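Side-chain contacts in Glyco_hydro_cc domain-containing protein (PDB 6UB0), which hydrolyses the beta-1,3-glucan curdlan as an exo-acting glucanase of glycoside hydrolase family 128, and is bound here to laminaribiose: residues D151-Y156 against P195-N200; G125-C130 against Q165-G170; R103-S108 against G202-A207; G53-D58 against K68-F73. All blocks are in the same frame, centred on the assembly; numbering follows the deposited sequence.

Contact 1: residues D151-Y156 against P195-N200; sequences DDFKRY and PWLDSN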
loop_
_atom_site.group_PDB
_atom_site.type_symbol
_atom_site.label_atom_id
_atom_site.label_comp_id
_atom_site.label_asym_id
_atom_site.label_seq_id
_atom_site.Cartn_x
_atom_site.Cartn_y
_atom_site.Cartn_z
ATOM N N ASP A 151 8.869 -12.491 12.350
ATOM C CA ASP A 151 8.373 -11.861 13.597
ATOM C C ASP A 151 8.345 -10.329 13.373
ATOM O O ASP A 151 7.432 -9.536 13.807
ATOM C CB ASP A 151 9.256 -12.223 14.791
ATOM C CG ASP A 151 9.692 -13.667 14.676
ATOM O OD1 ASP A 151 8.823 -14.516 14.913
ATOM O OD2 ASP A 151 10.870 -13.907 14.246
ATOM N N ASP A 152 9.529 -9.825 12.914
ATOM C CA ASP A 152 9.770 -8.371 12.772
ATOM C C ASP A 152 8.646 -7.826 11.874
ATOM O O ASP A 152 8.114 -6.736 12.185
ATOM C CB ASP A 152 11.176 -8.071 12.264
ATOM C CG ASP A 152 11.387 -6.624 11.876
ATOM O OD1 ASP A 152 11.283 -5.747 12.769
ATOM O OD2 ASP A 152 11.673 -6.375 10.686
ATOM N N PHE A 153 8.273 -8.576 10.843
ATOM C CA PHE A 153 7.124 -8.211 9.968
ATOM C C PHE A 153 5.942 -7.832 10.878
ATOM O O PHE A 153 5.495 -6.682 10.864
ATOM C CB PHE A 153 6.793 -9.293 8.936
ATOM C CG PHE A 153 5.546 -8.970 8.148
ATOM C CD1 PHE A 153 5.554 -8.000 7.148
ATOM C CD2 PHE A 153 4.338 -9.560 8.477
ATOM C CE1 PHE A 153 4.388 -7.682 6.458
ATOM C CE2 PHE A 153 3.173 -9.234 7.798
ATOM C CZ PHE A 153 3.204 -8.306 6.779
ATOM N N LYS A 154 5.525 -8.751 11.731
ATOM C CA LYS A 154 4.255 -8.684 12.505
ATOM C C LYS A 154 4.300 -7.556 13.536
ATOM O O LYS A 154 3.251 -6.945 13.795
ATOM C CB LYS A 154 4.025 -10.050 13.146
ATOM C CG LYS A 154 3.994 -11.188 12.136
ATOM C CD LYS A 154 3.838 -12.567 12.761
ATOM C CE LYS A 154 2.397 -13.008 12.861
ATOM N NZ LYS A 154 2.275 -14.445 13.187
ATOM N N ARG A 155 5.467 -7.331 14.141
ATOM C CA ARG A 155 5.717 -6.316 15.195
ATOM C C ARG A 155 5.489 -4.954 14.544
ATOM O O ARG A 155 4.679 -4.112 15.053
ATOM C CB ARG A 155 7.157 -6.546 15.697
ATOM C CG ARG A 155 7.735 -5.493 16.637
ATOM C CD ARG A 155 8.039 -4.130 15.999
ATOM N NE ARG A 155 9.010 -4.146 14.888
ATOM C CZ ARG A 155 9.420 -3.071 14.195
ATOM N NH1 ARG A 155 8.923 -1.870 14.451
ATOM N NH2 ARG A 155 10.309 -3.207 13.219
ATOM N N TYR A 156 6.172 -4.785 13.408
ATOM C CA TYR A 156 6.130 -3.573 12.566
ATOM C C TYR A 156 4.662 -3.238 12.271
ATOM O O TYR A 156 4.240 -2.106 12.416
ATOM C CB TYR A 156 6.949 -3.775 11.285
ATOM C CG TYR A 156 6.809 -2.614 10.342
ATOM C CD1 TYR A 156 7.526 -1.451 10.526
ATOM C CD2 TYR A 156 5.941 -2.666 9.259
ATOM C CE1 TYR A 156 7.388 -0.363 9.679
ATOM C CE2 TYR A 156 5.777 -1.576 8.415
ATOM C CZ TYR A 156 6.501 -0.421 8.618
ATOM O OH TYR A 156 6.378 0.613 7.748
ATOM N N PRO A 195 -2.526 -15.694 6.408
ATOM C CA PRO A 195 -3.607 -15.926 7.367
ATOM C C PRO A 195 -3.637 -14.835 8.461
ATOM O O PRO A 195 -4.697 -14.313 8.766
ATOM C CB PRO A 195 -3.296 -17.312 7.952
ATOM C CG PRO A 195 -2.262 -17.939 7.032
ATOM C CD PRO A 195 -1.535 -16.779 6.378
ATOM N N TRP A 196 -2.470 -14.464 8.970
ATOM C CA TRP A 196 -2.293 -13.473 10.066
ATOM C C TRP A 196 -2.839 -12.108 9.617
ATOM O O TRP A 196 -3.654 -11.445 10.363
ATOM C CB TRP A 196 -0.802 -13.410 10.437
ATOM C CG TRP A 196 -0.539 -12.549 11.627
ATOM C CD1 TRP A 196 -0.696 -12.917 12.927
ATOM C CD2 TRP A 196 -0.145 -11.165 11.637
ATOM N NE1 TRP A 196 -0.433 -11.855 13.750
ATOM C CE2 TRP A 196 -0.076 -10.773 12.990
ATOM C CE3 TRP A 196 0.164 -10.226 10.647
ATOM C CZ2 TRP A 196 0.288 -9.488 13.375
ATOM C CZ3 TRP A 196 0.503 -8.953 11.028
ATOM C CH2 TRP A 196 0.575 -8.594 12.378
ATOM N N LEU A 197 -2.449 -11.712 8.404
ATOM C CA LEU A 197 -2.943 -10.446 7.795
ATOM C C LEU A 197 -4.455 -10.574 7.628
ATOM O O LEU A 197 -5.167 -9.602 7.932
ATOM C CB LEU A 197 -2.192 -10.171 6.480
ATOM C CG LEU A 197 -0.709 -9.841 6.650
ATOM C CD1 LEU A 197 0.085 -10.054 5.369
ATOM C CD2 LEU A 197 -0.542 -8.405 7.139
ATOM N N ASP A 198 -4.945 -11.725 7.160
ATOM C CA ASP A 198 -6.387 -11.888 6.800
ATOM C C ASP A 198 -7.296 -11.780 8.060
ATOM O O ASP A 198 -8.431 -11.246 7.965
ATOM C CB ASP A 198 -6.566 -13.214 6.061
ATOM C CG ASP A 198 -6.224 -13.072 4.591
ATOM O OD1 ASP A 198 -6.212 -11.893 4.107
ATOM O OD2 ASP A 198 -5.947 -14.105 3.947
ATOM N N SER A 199 -6.826 -12.218 9.219
ATOM C CA SER A 199 -7.629 -12.186 10.474
ATOM C C SER A 199 -7.269 -10.959 11.321
ATOM O O SER A 199 -8.114 -10.582 12.181
ATOM C CB SER A 199 -7.464 -13.462 11.227
ATOM O OG SER A 199 -6.090 -13.792 11.255
ATOM N N ASN A 200 -6.107 -10.327 11.073
ATOM C CA ASN A 200 -5.687 -9.118 11.831
ATOM C C ASN A 200 -6.579 -7.971 11.343
ATOM O O ASN A 200 -6.347 -7.441 10.259
ATOM C CB ASN A 200 -4.175 -8.869 11.779
ATOM C CG ASN A 200 -3.785 -7.618 12.540
ATOM O OD1 ASN A 200 -4.651 -6.809 12.857
ATOM N ND2 ASN A 200 -2.504 -7.430 12.834
#
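Lys154 and Trp196 are brought together by two different first torsions: the lysine places CG beside its backbone N (chi1 -57°) and then bends at chi3, while the tryptophan swings CG away from its own N (chi1 -174°) and offers the flat indole to the lysine chain. The aliphatic part of Lys154 lies against that surface, with CB 3.8 Å from Trp196 CZ2. Its NZ finishes over the face of the pyrrole ring as a cation-pi contact, though the end of the chain is modelled too near the ring for its exact spacing to be trusted, and also forms a salt bridge with Glu192. Lysine suits the spot because its chain is apolar and its end charged. Asn200 ND2 lies over the opposite face of the indole, 3.3 Å above the plane and offset toward the rim. The helices carrying these groups, 150-166 and 183-199, are successive outer helices of a TIM barrel; their short segments run nearly parallel, 13° apart, with axes 12.0 Å from each other. Deeper in, Leu197 CD2 meets the edge of the Phe153 ring, 3.8 Å from its CZ. Both are large and apolar, in keeping with their buried positions: Phe153 also meets the ring of Trp143, and Leu197 packs on Val203 and Tyr206.

Contact 2: residues G125-C130 against Q165-G170; sequences GFLDVC and QKYGIG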
loop_
_atom_site.group_PDB
_atom_site.type_symbol
_atom_site.label_atom_id
_atom_site.label_comp_id
_atom_site.label_asym_id
_atom_site.label_seq_id
_atom_site.Cartn_x
_atom_site.Cartn_y
_atom_site.Cartn_z
ATOM N N GLY A 125 6.036 11.933 12.946
ATOM C CA GLY A 125 6.423 13.313 12.579
ATOM C C GLY A 125 5.424 13.916 11.616
ATOM O O GLY A 125 4.949 15.057 11.811
ATOM N N PHE A 126 5.077 13.168 10.591
ATOM C CA PHE A 126 3.970 13.536 9.702
ATOM C C PHE A 126 2.644 13.636 10.484
ATOM O O PHE A 126 1.892 14.621 10.274
ATOM C CB PHE A 126 3.886 12.501 8.586
ATOM C CG PHE A 126 2.644 12.617 7.762
ATOM C CD1 PHE A 126 2.569 13.572 6.770
ATOM C CD2 PHE A 126 1.562 11.775 7.970
ATOM C CE1 PHE A 126 1.436 13.700 5.989
ATOM C CE2 PHE A 126 0.439 11.889 7.184
ATOM C CZ PHE A 126 0.375 12.836 6.188
ATOM N N LEU A 127 2.316 12.659 11.332
ATOM C CA LEU A 127 1.030 12.711 12.068
ATOM C C LEU A 127 1.044 13.906 13.047
ATOM O O LEU A 127 0.002 14.580 13.204
ATOM C CB LEU A 127 0.858 11.370 12.766
ATOM C CG LEU A 127 0.579 10.207 11.815
ATOM C CD1 LEU A 127 0.389 8.914 12.584
ATOM C CD2 LEU A 127 -0.621 10.493 10.951
ATOM N N ASP A 128 2.170 14.159 13.698
ATOM C CA ASP A 128 2.317 15.353 14.575
ATOM C C ASP A 128 2.069 16.589 13.721
ATOM O O ASP A 128 1.170 17.376 14.078
ATOM C CB ASP A 128 3.663 15.370 15.287
ATOM C CG ASP A 128 3.680 14.404 16.451
ATOM O OD1 ASP A 128 2.579 14.093 16.970
ATOM O OD2 ASP A 128 4.775 13.981 16.827
ATOM N N VAL A 129 2.834 16.757 12.651
ATOM C CA VAL A 129 2.780 17.992 11.818
ATOM C C VAL A 129 1.365 18.131 11.272
ATOM O O VAL A 129 0.891 19.265 11.082
ATOM C CB VAL A 129 3.822 18.039 10.684
ATOM C CG1 VAL A 129 3.583 19.253 9.807
ATOM C CG2 VAL A 129 5.246 18.069 11.199
ATOM N N CYS A 130 0.676 17.029 10.991
ATOM C CA CYS A 130 -0.684 17.134 10.419
ATOM C C CYS A 130 -1.608 17.928 11.364
ATOM O O CYS A 130 -2.487 18.669 10.845
ATOM C CB CYS A 130 -1.249 15.757 10.096
ATOM S SG CYS A 130 -0.732 15.234 8.440
ATOM N N GLN A 165 -3.861 4.261 15.532
ATOM C CA GLN A 165 -4.953 4.345 16.541
ATOM C C GLN A 165 -4.664 5.488 17.523
ATOM O O GLN A 165 -5.610 6.265 17.768
ATOM C CB GLN A 165 -5.188 2.964 17.153
ATOM C CG GLN A 165 -5.718 2.017 16.089
ATOM C CD GLN A 165 -5.942 0.599 16.542
ATOM O OE1 GLN A 165 -5.709 0.252 17.701
ATOM N NE2 GLN A 165 -6.402 -0.238 15.620
ATOM N N LYS A 166 -3.412 5.662 17.973
ATOM C CA LYS A 166 -3.056 6.775 18.897
ATOM C C LYS A 166 -3.498 8.092 18.235
ATOM O O LYS A 166 -4.045 8.939 18.951
ATOM C CB LYS A 166 -1.574 6.734 19.308
ATOM C CG LYS A 166 -1.111 7.870 20.219
ATOM C CD LYS A 166 0.022 7.536 21.187
ATOM C CE LYS A 166 1.278 7.027 20.509
ATOM N NZ LYS A 166 1.668 7.842 19.333
ATOM N N TYR A 167 -3.335 8.240 16.913
ATOM C CA TYR A 167 -3.744 9.450 16.140
ATOM C C TYR A 167 -5.177 9.306 15.575
ATOM O O TYR A 167 -5.561 10.145 14.749
ATOM C CB TYR A 167 -2.653 9.788 15.108
ATOM C CG TYR A 167 -1.364 10.295 15.721
ATOM C CD1 TYR A 167 -0.428 9.416 16.255
ATOM C CD2 TYR A 167 -1.081 11.659 15.791
ATOM C CE1 TYR A 167 0.744 9.873 16.834
ATOM C CE2 TYR A 167 0.085 12.131 16.372
ATOM C CZ TYR A 167 1.002 11.235 16.894
ATOM O OH TYR A 167 2.146 11.693 17.469
ATOM N N GLY A 168 -5.970 8.300 16.001
ATOM C CA GLY A 168 -7.404 8.155 15.643
ATOM C C GLY A 168 -7.683 7.688 14.209
ATOM O O GLY A 168 -8.784 7.962 13.662
ATOM N N ILE A 169 -6.732 6.978 13.618
ATOM C CA ILE A 169 -6.817 6.362 12.261
ATOM C C ILE A 169 -6.943 4.862 12.493
ATOM O O ILE A 169 -6.014 4.309 13.054
ATOM C CB ILE A 169 -5.576 6.751 11.426
ATOM C CG1 ILE A 169 -5.240 8.230 11.655
ATOM C CG2 ILE A 169 -5.781 6.399 9.958
ATOM C CD1 ILE A 169 -4.329 8.876 10.635
ATOM N N GLY A 170 -8.106 4.281 12.196
ATOM C CA GLY A 170 -8.549 2.994 12.759
ATOM C C GLY A 170 -8.054 1.768 12.027
ATOM O O GLY A 170 -8.349 0.648 12.514
#
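The phenol ring of Tyr167 takes Leu127 on one face and Asp128 at its edge. Leu127 CB sits 3.7 Å from the ring centroid and 16° off the normal, a CH-pi contact, while Leu127 CD1 lies 3.8 Å from Tyr167 CG, so the leucine runs across the face from the CD2/CE2 side to CG and CD1. In the ring plane, Tyr167 OH donates to Asp128 OD1 in a very short hydrogen bond of 2.5 Å. The carboxylate is turned 56° from the ring plane and meets the hydroxyl with one oxygen. Tyrosine fits here because it joins an apolar face to a polar rim: the ring covers Leu127, and the hydroxyl reaches the more exposed aspartate. On the buried side, Leu127 CD2 approaches Ile169 CD1 at 4.1 Å, and both side chains also rest on Ile136, packing branched aliphatic groups together there.

The turn that sets Tyr167 and Ile169 on the same neighbour is a Schellman motif ending helix 150-166. Gly168 is its C-prime residue, with the positive phi (74°) that glycine adopts readily; its N bonds Gln165 O, and Ile169 N bonds Gly164 O. Such a helix end, packed on the preceding outer helix 119-130 before the chain enters strand 172-180, belongs to the alternating beta/alpha build of a TIM barrel.

Contact 3: residues R103-S108 against G202-A207; sequences RARLGS and GVERYA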
loop_
_atom_site.group_PDB
_atom_site.type_symbol
_atom_site.label_atom_id
_atom_site.label_comp_id
_atom_site.label_asym_id
_atom_site.label_seq_id
_atom_site.Cartn_x
_atom_site.Cartn_y
_atom_site.Cartn_z
ATOM N N ARG A 103 -15.543 12.092 -0.892
ATOM C CA ARG A 103 -15.813 11.185 -2.034
ATOM C C ARG A 103 -14.919 9.937 -1.995
ATOM O O ARG A 103 -15.167 9.000 -2.730
ATOM C CB ARG A 103 -15.737 12.013 -3.318
ATOM C CG ARG A 103 -16.988 12.869 -3.499
ATOM C CD ARG A 103 -16.943 13.994 -4.535
ATOM N NE ARG A 103 -15.701 14.766 -4.637
ATOM C CZ ARG A 103 -15.053 15.011 -5.774
ATOM N NH1 ARG A 103 -15.505 14.514 -6.916
ATOM N NH2 ARG A 103 -13.906 15.688 -5.747
ATOM N N ALA A 104 -13.950 9.862 -1.099
ATOM C CA ALA A 104 -13.023 8.722 -1.108
ATOM C C ALA A 104 -12.344 8.614 0.249
ATOM O O ALA A 104 -12.212 9.667 0.975
ATOM C CB ALA A 104 -12.043 8.926 -2.238
ATOM N N ARG A 105 -11.977 7.381 0.582
ATOM C CA ARG A 105 -11.165 7.098 1.773
ATOM C C ARG A 105 -9.712 7.399 1.371
ATOM O O ARG A 105 -9.353 7.179 0.184
ATOM C CB ARG A 105 -11.491 5.693 2.261
ATOM C CG ARG A 105 -12.981 5.476 2.439
ATOM C CD ARG A 105 -13.250 4.092 2.952
ATOM N NE ARG A 105 -12.668 3.928 4.266
ATOM C CZ ARG A 105 -11.637 3.136 4.528
ATOM N NH1 ARG A 105 -11.071 2.451 3.551
ATOM N NH2 ARG A 105 -11.143 3.074 5.754
ATOM N N LEU A 106 -9.020 8.119 2.249
ATOM C CA LEU A 106 -7.673 8.667 2.011
ATOM C C LEU A 106 -6.679 7.843 2.830
ATOM O O LEU A 106 -6.891 7.627 4.082
ATOM C CB LEU A 106 -7.672 10.144 2.401
ATOM C CG LEU A 106 -8.722 10.992 1.689
ATOM C CD1 LEU A 106 -8.641 12.471 2.100
ATOM C CD2 LEU A 106 -8.604 10.835 0.178
ATOM N N GLY A 107 -5.636 7.361 2.146
ATOM C CA GLY A 107 -4.560 6.573 2.749
ATOM C C GLY A 107 -3.341 7.428 2.969
ATOM O O GLY A 107 -3.019 8.234 2.122
ATOM N N SER A 108 -2.721 7.316 4.121
ATOM C CA SER A 108 -1.527 8.127 4.434
ATOM C C SER A 108 -0.411 7.901 3.406
ATOM O O SER A 108 -0.401 6.932 2.641
ATOM C CB SER A 108 -1.017 7.769 5.782
ATOM O OG SER A 108 -0.195 6.644 5.651
ATOM N N GLY A 202 -6.690 -5.071 12.309
ATOM C CA GLY A 202 -5.924 -3.811 12.173
ATOM C C GLY A 202 -5.498 -3.586 10.725
ATOM O O GLY A 202 -5.119 -2.419 10.393
ATOM N N VAL A 203 -5.535 -4.652 9.911
ATOM C CA VAL A 203 -5.112 -4.630 8.465
ATOM C C VAL A 203 -6.342 -4.737 7.557
ATOM O O VAL A 203 -6.866 -5.867 7.416
ATOM C CB VAL A 203 -4.103 -5.748 8.164
ATOM C CG1 VAL A 203 -3.780 -5.831 6.679
ATOM C CG2 VAL A 203 -2.842 -5.563 8.984
ATOM N N GLU A 204 -6.778 -3.607 6.980
ATOM C CA GLU A 204 -7.956 -3.485 6.070
ATOM C C GLU A 204 -7.628 -4.125 4.723
ATOM O O GLU A 204 -8.520 -4.786 4.170
ATOM C CB GLU A 204 -8.364 -2.015 5.829
ATOM C CG GLU A 204 -9.544 -1.804 4.873
ATOM C CD GLU A 204 -10.312 -0.480 4.933
ATOM O OE1 GLU A 204 -11.519 -0.472 5.344
ATOM O OE2 GLU A 204 -9.758 0.547 4.537
ATOM N N ARG A 205 -6.435 -3.849 4.185
ATOM C CA ARG A 205 -5.989 -4.312 2.841
ATOM C C ARG A 205 -4.478 -4.512 2.806
ATOM O O ARG A 205 -3.760 -3.878 3.627
ATOM C CB ARG A 205 -6.425 -3.350 1.741
ATOM C CG ARG A 205 -7.896 -3.467 1.353
ATOM C CD ARG A 205 -8.194 -2.675 0.097
ATOM N NE ARG A 205 -9.482 -2.960 -0.500
ATOM C CZ ARG A 205 -10.033 -2.290 -1.511
ATOM N NH1 ARG A 205 -9.400 -1.263 -2.052
ATOM N NH2 ARG A 205 -11.211 -2.677 -1.990
ATOM N N TYR A 206 -4.002 -5.427 1.940
ATOM C CA TYR A 206 -2.532 -5.630 1.774
ATOM C C TYR A 206 -2.209 -6.070 0.343
ATOM O O TYR A 206 -3.131 -6.564 -0.342
ATOM C CB TYR A 206 -1.975 -6.581 2.836
ATOM C CG TYR A 206 -2.552 -7.969 2.748
ATOM C CD1 TYR A 206 -2.109 -8.862 1.790
ATOM C CD2 TYR A 206 -3.612 -8.351 3.561
ATOM C CE1 TYR A 206 -2.677 -10.114 1.662
ATOM C CE2 TYR A 206 -4.173 -9.615 3.461
ATOM C CZ TYR A 206 -3.741 -10.472 2.465
ATOM O OH TYR A 206 -4.316 -11.696 2.340
ATOM N N ALA A 207 -0.921 -6.005 -0.021
ATOM C CA ALA A 207 -0.370 -6.422 -1.329
ATOM C C ALA A 207 1.059 -6.910 -1.146
ATOM O O ALA A 207 1.952 -6.144 -0.701
ATOM C CB ALA A 207 -0.408 -5.304 -2.316
#
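Arg105 and Glu204 meet through their charged ends, and the close part of the contact is confined to a single carboxylate oxygen. Arg105 NH1 donates to Glu204 OE2 at 2.5 Å, with an N-H...O angle of 146°, making a salt bridge on the syn side of the carboxylate. Arg105 NH2 adds a weak bond of 3.1 Å to the same Glu204 OE2. The oxygen stands at the guanidinium edge but 19° out of its plane, and the two flat groups are almost perpendicular, 82° apart; this is therefore not the coplanar, two-oxygen pairing often seen between arginine and glutamate. Trp173 NE1 also donates to OE2, and so many donors probably favour the ionised form of the acid.

Away from that oxygen the contact is loose. Glu204 OE1 stays 3.5 Å from Arg105 NH1 without a hydrogen bond, both residues are partly exposed, and little surface is buried. The reach comes from long side chains: Glu204 is extended from CG onward, while Arg105 bends at chi3 to turn its head toward it. Arg105 NH1 has a further weak bond to Asn69 OD1, and the nearby Arg205 pairs with Glu41.

Strands 105-111 and 203-208 are not sheet neighbours, since 138-146 and 172-180 run between them. The bridge spans the interior of the TIM barrel where these strands begin, part of a polar layer at the N-terminal end of the barrel, opposite the end that carries the active site in this fold.

Contact 4: residues G53-D58 against K68-F73; sequences GSWNAD and KNLLAF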
loop_
_atom_site.group_PDB
_atom_site.type_symbol
_atom_site.label_atom_id
_atom_site.label_comp_id
_atom_site.label_asym_id
_atom_site.label_seq_id
_atom_site.Cartn_x
_atom_site.Cartn_y
_atom_site.Cartn_z
ATOM N N GLY A 53 0.998 18.205 -10.271
ATOM C CA GLY A 53 0.549 18.778 -11.543
ATOM C C GLY A 53 -0.771 18.215 -12.027
ATOM O O GLY A 53 -1.571 19.003 -12.490
ATOM N N SER A 54 -0.984 16.896 -11.947
ATOM C CA SER A 54 -2.150 16.201 -12.563
ATOM C C SER A 54 -3.127 15.672 -11.506
ATOM O O SER A 54 -4.227 15.200 -11.870
ATOM C CB SER A 54 -1.690 15.108 -13.492
ATOM O OG SER A 54 -1.149 14.030 -12.766
ATOM N N TRP A 55 -2.743 15.715 -10.237
ATOM C CA TRP A 55 -3.475 15.020 -9.148
ATOM C C TRP A 55 -4.959 15.419 -9.135
ATOM O O TRP A 55 -5.815 14.548 -8.984
ATOM C CB TRP A 55 -2.833 15.314 -7.806
ATOM C CG TRP A 55 -3.538 14.614 -6.706
ATOM C CD1 TRP A 55 -4.098 15.165 -5.595
ATOM C CD2 TRP A 55 -3.772 13.204 -6.635
ATOM N NE1 TRP A 55 -4.686 14.193 -4.841
ATOM C CE2 TRP A 55 -4.457 12.975 -5.425
ATOM C CE3 TRP A 55 -3.430 12.119 -7.453
ATOM C CZ2 TRP A 55 -4.798 11.695 -5.006
ATOM C CZ3 TRP A 55 -3.793 10.851 -7.048
ATOM C CH2 TRP A 55 -4.470 10.645 -5.850
ATOM N N ASN A 56 -5.276 16.704 -9.259
ATOM C CA ASN A 56 -6.702 17.117 -9.283
ATOM C C ASN A 56 -7.408 16.182 -10.278
ATOM O O ASN A 56 -8.428 15.509 -9.866
ATOM C CB ASN A 56 -6.701 18.619 -9.517
ATOM C CG ASN A 56 -5.501 19.111 -8.744
ATOM O OD1 ASN A 56 -4.356 19.091 -9.248
ATOM N ND2 ASN A 56 -5.699 19.259 -7.444
ATOM N N ALA A 57 -6.926 16.282 -11.536
ATOM C CA ALA A 57 -7.527 15.657 -12.732
ATOM C C ALA A 57 -7.562 14.162 -12.506
ATOM O O ALA A 57 -8.577 13.544 -12.808
ATOM C CB ALA A 57 -6.725 16.000 -13.958
ATOM N N ASP A 58 -6.484 13.609 -11.951
ATOM C CA ASP A 58 -6.331 12.138 -11.793
ATOM C C ASP A 58 -7.333 11.644 -10.748
ATOM O O ASP A 58 -8.055 10.691 -11.057
ATOM C CB ASP A 58 -4.889 11.778 -11.442
ATOM C CG ASP A 58 -3.840 12.200 -12.461
ATOM O OD1 ASP A 58 -4.073 12.029 -13.669
ATOM O OD2 ASP A 58 -2.745 12.617 -12.010
ATOM N N LYS A 68 -13.024 3.874 -4.639
ATOM C CA LYS A 68 -13.501 4.243 -3.285
ATOM C C LYS A 68 -12.353 4.860 -2.476
ATOM O O LYS A 68 -12.590 5.305 -1.356
ATOM C CB LYS A 68 -14.090 2.998 -2.626
ATOM C CG LYS A 68 -15.184 2.348 -3.475
ATOM C CD LYS A 68 -15.546 0.947 -3.087
ATOM C CE LYS A 68 -16.718 0.881 -2.130
ATOM N NZ LYS A 68 -17.532 -0.330 -2.382
ATOM N N ASN A 69 -11.135 4.784 -2.984
ATOM C CA ASN A 69 -9.942 4.958 -2.123
ATOM C C ASN A 69 -8.869 5.705 -2.902
ATOM O O ASN A 69 -8.782 5.544 -4.101
ATOM C CB ASN A 69 -9.351 3.627 -1.638
ATOM C CG ASN A 69 -10.226 2.876 -0.666
ATOM O OD1 ASN A 69 -10.331 3.263 0.473
ATOM N ND2 ASN A 69 -10.905 1.823 -1.120
ATOM N N LEU A 70 -8.073 6.509 -2.202
ATOM C CA LEU A 70 -6.928 7.199 -2.813
ATOM C C LEU A 70 -5.726 7.017 -1.889
ATOM O O LEU A 70 -5.891 7.198 -0.654
ATOM C CB LEU A 70 -7.192 8.692 -2.966
ATOM C CG LEU A 70 -8.366 9.079 -3.859
ATOM C CD1 LEU A 70 -8.634 10.565 -3.735
ATOM C CD2 LEU A 70 -8.101 8.687 -5.294
ATOM N N LEU A 71 -4.554 6.831 -2.473
ATOM C CA LEU A 71 -3.277 6.687 -1.689
ATOM C C LEU A 71 -2.380 7.920 -1.872
ATOM O O LEU A 71 -2.246 8.436 -3.015
ATOM C CB LEU A 71 -2.464 5.468 -2.127
ATOM C CG LEU A 71 -3.065 4.116 -1.816
ATOM C CD1 LEU A 71 -2.515 3.068 -2.762
ATOM C CD2 LEU A 71 -2.900 3.695 -0.360
ATOM N N ALA A 72 -1.642 8.254 -0.817
ATOM C CA ALA A 72 -0.706 9.391 -0.836
ATOM C C ALA A 72 0.718 8.893 -1.095
ATOM O O ALA A 72 0.873 7.736 -1.519
ATOM C CB ALA A 72 -0.811 10.143 0.456
ATOM N N PHE A 73 1.719 9.723 -0.777
ATOM C CA PHE A 73 3.095 9.642 -1.306
ATOM C C PHE A 73 3.726 8.279 -0.970
ATOM O O PHE A 73 3.466 7.658 0.065
ATOM C CB PHE A 73 3.895 10.836 -0.771
ATOM C CG PHE A 73 3.023 12.065 -0.562
ATOM C CD1 PHE A 73 2.390 12.687 -1.635
ATOM C CD2 PHE A 73 2.827 12.594 0.715
ATOM C CE1 PHE A 73 1.587 13.812 -1.461
ATOM C CE2 PHE A 73 2.023 13.731 0.892
ATOM C CZ PHE A 73 1.393 14.317 -0.189
#
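Trp55 and Leu70 approach each other obliquely, the far end of the indole's six-membered ring reaching the two methyls of the leucine. Trp55 CH2 lies 4.2 Å from Leu70 CD2, and Trp55 CZ2 is equally far, 4.2 Å, from Leu70 CD1, so each methyl of the fork meets one end of the CZ2-CH2 bond. Because CG lies opposite the backbone N (chi1 -179°), Trp55 projects its whole length from the helix toward the strand; a large side chain is needed, for the nearest backbones, at the CA atoms of Trp55 and Ala72, are 10.4 Å apart. Trp55 CH2 also comes within 4.2 Å of Leu71 O, a contact of van der Waals kind. The polar edge of the indole has a weak hydrogen bond from NE1 to Tyr96 O, while Leu46 and Met97 add apolar neighbours.

Leu71 points from its CA away from the helix, as strand alternation requires, and packs on Trp173 and Thr175 inside the barrel. Leu70, facing outward, also touches Leu106 on the adjacent strand. Leucine thus serves both surfaces of the strand. The pairing is that of an outer helix, 52-64, laid on the wall of a TIM barrel just before its chain returns as strand 69-71; beyond that strand come Asn74 and Glu75 of the glycan pocket.

The four contacts sample one TIM barrel from its wall to its interior. Contact 4 closes first along the chain; contact 3 then joins two distant strands, and the intervening chain holds contacts 1 and 2, whose segments alternate and share helix 150-166. Their centres lie 21 Å apart, toward opposite ends of that helix. Contacts 3 and 4 meet directly, since strands 69-71 and 105-111 are sheet neighbours, and contact 1 reaches contact 3 where Asp198 OD1 is 2.6 Å from Tyr206 OH. Contacts 1 and 4, 28 Å apart, sit on opposite sides of the chain's centre. Helix packing outside and a salt bridge inside thus both join parts of the barrel that carries the glycan pocket.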